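Local coordinates for protein saframycin Mx1 synthetase B (Legionella pneumophila subsp. pneumophila, PDB 3KXW) that belongs to the ANL superfamily of AMP-binding enzymes and is named a fatty acid AMP ligase, at residues Ser251-Lys254 with His255-Lys258. Sequence-based numbering, arbitrary orientation.
Sequences SWLK and HITK
Ile256 reaches out alongside Trp252, one helical turn further on, and the tip of the isoleucine settles over one face of the indole. Its CD1 lies 3.5 Å from Trp252 NE1 and 3.7 Å from Trp252 CD1, so the methyl covers the pyrrole part of the ring. The tryptophan torsion makes this possible: with CG anti to the backbone N (chi1 -174°), the indole stands out from the helix, its CD1 and NE1 toward the next turn, where the extended Ile256 chain meets them. Leu253 CD2 joins the same apolar patch, 4.3 Å from Ile256 CD1. The indole N-H is bonded to Ser264 OG, and the rings of Trp214 and Trp291 meet Trp252 edge-to-face.

Further round the helix, Thr257 turns OG1 back to Leu253 O at 2.8 Å, its chi1 of -67° placing the hydroxyl beside its own backbone N. Thr257 N also bonds Leu253 O, at 3.0 Å, and the two donors arrive from opposite faces of the carbonyl plane. Thr257 OG1 is further bonded to the backbone N of Asp287, tying the helix to a neighbouring loop. His255 leans its ring obliquely near Ser251 O, whose hydrogen bond comes from His255 N at 2.9 Å.

Such i to i+4 bonding marks the alpha-helix; with Lys254 and Lys258 exposed and Trp252, Leu253 and Ile256 buried, helix 250-259 is amphipathic, packed on strand 263-266 in the AMP-binding region.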
loop_
_atom_site.group_PDB
_atom_site.type_symbol
_atom_site.label_atom_id
_atom_site.label_comp_id
_atom_site.label_asym_id
_atom_site.label_seq_id
_atom_site.Cartn_x
_atom_site.Cartn_y
_atom_site.Cartn_z
ATOM N N SER A 251 -1.746 -19.152 -1.143
ATOM C CA SER A 251 -0.828 -19.074 -2.287
ATOM C C SER A 251 0.376 -18.163 -2.006
ATOM O O SER A 251 1.464 -18.392 -2.522
ATOM C CB SER A 251 -1.533 -18.704 -3.595
ATOM O OG SER A 251 -1.969 -17.364 -3.564
ATOM N N TRP A 252 0.197 -17.152 -1.164
ATOM C CA TRP A 252 1.342 -16.331 -0.754
ATOM C C TRP A 252 2.446 -17.195 -0.137
ATOM O O TRP A 252 3.626 -17.065 -0.469
ATOM C CB TRP A 252 0.894 -15.289 0.266
ATOM C CG TRP A 252 1.943 -14.266 0.692
ATOM C CD1 TRP A 252 3.104 -13.949 0.052
ATOM C CD2 TRP A 252 1.852 -13.390 1.820
ATOM N NE1 TRP A 252 3.758 -12.939 0.728
ATOM C CE2 TRP A 252 3.003 -12.570 1.810
ATOM C CE3 TRP A 252 0.897 -13.207 2.831
ATOM C CZ2 TRP A 252 3.239 -11.587 2.786
ATOM C CZ3 TRP A 252 1.140 -12.237 3.819
ATOM C CH2 TRP A 252 2.305 -11.435 3.782
ATOM N N LEU A 253 2.057 -18.063 0.781
ATOM C CA LEU A 253 3.025 -18.867 1.527
ATOM C C LEU A 253 3.540 -20.034 0.680
ATOM O O LEU A 253 4.707 -20.415 0.782
ATOM C CB LEU A 253 2.428 -19.338 2.860
ATOM C CG LEU A 253 1.724 -18.243 3.670
ATOM C CD1 LEU A 253 1.200 -18.853 4.972
ATOM C CD2 LEU A 253 2.635 -17.048 3.984
ATOM N N LYS A 254 2.679 -20.588 -0.170
ATOM C CA LYS A 254 3.128 -21.569 -1.171
ATOM C C LYS A 254 4.196 -21.007 -2.114
ATOM O O LYS A 254 5.219 -21.663 -2.386
ATOM C CB LYS A 254 1.964 -22.088 -2.011
ATOM C CG LYS A 254 1.139 -23.148 -1.324
ATOM C CD LYS A 254 0.198 -23.802 -2.358
ATOM C CE LYS A 254 -0.612 -24.949 -1.761
ATOM N NZ LYS A 254 -1.561 -25.545 -2.762
ATOM N N HIS A 255 3.973 -19.807 -2.628
ATOM C CA HIS A 255 4.985 -19.215 -3.512
ATOM C C HIS A 255 6.275 -18.867 -2.787
ATOM O O HIS A 255 7.354 -19.041 -3.348
ATOM C CB HIS A 255 4.440 -18.009 -4.272
ATOM C CG HIS A 255 3.429 -18.389 -5.300
ATOM N ND1 HIS A 255 2.345 -17.605 -5.621
ATOM C CD2 HIS A 255 3.327 -19.504 -6.059
ATOM C CE1 HIS A 255 1.630 -18.207 -6.556
ATOM N NE2 HIS A 255 2.207 -19.358 -6.840
ATOM N N ILE A 256 6.168 -18.372 -1.556
ATOM C CA ILE A 256 7.356 -18.069 -0.783
ATOM C C ILE A 256 8.156 -19.351 -0.662
ATOM O O ILE A 256 9.397 -19.351 -0.762
ATOM C CB ILE A 256 7.000 -17.502 0.618
ATOM C CG1 ILE A 256 6.567 -16.018 0.488
ATOM C CG2 ILE A 256 8.167 -17.669 1.585
ATOM C CD1 ILE A 256 6.013 -15.394 1.819
ATOM N N THR A 257 7.428 -20.446 -0.458
ATOM C CA THR A 257 8.028 -21.760 -0.301
ATOM C C THR A 257 8.731 -22.200 -1.591
ATOM O O THR A 257 9.914 -22.565 -1.573
ATOM C CB THR A 257 6.958 -22.812 0.067
ATOM O OG1 THR A 257 6.439 -22.539 1.384
ATOM C CG2 THR A 257 7.576 -24.227 0.036
ATOM N N LYS A 258 7.980 -22.179 -2.689
ATOM C CA LYS A 258 8.460 -22.635 -3.988
ATOM C C LYS A 258 9.672 -21.849 -4.470
ATOM O O LYS A 258 10.645 -22.434 -4.920
ATOM C CB LYS A 258 7.352 -22.548 -5.028
ATOM C CG LYS A 258 7.732 -23.095 -6.412
ATOM C CD LYS A 258 6.530 -23.076 -7.352
ATOM C CE LYS A 258 6.928 -23.453 -8.770
ATOM N NZ LYS A 258 5.719 -23.614 -9.619
#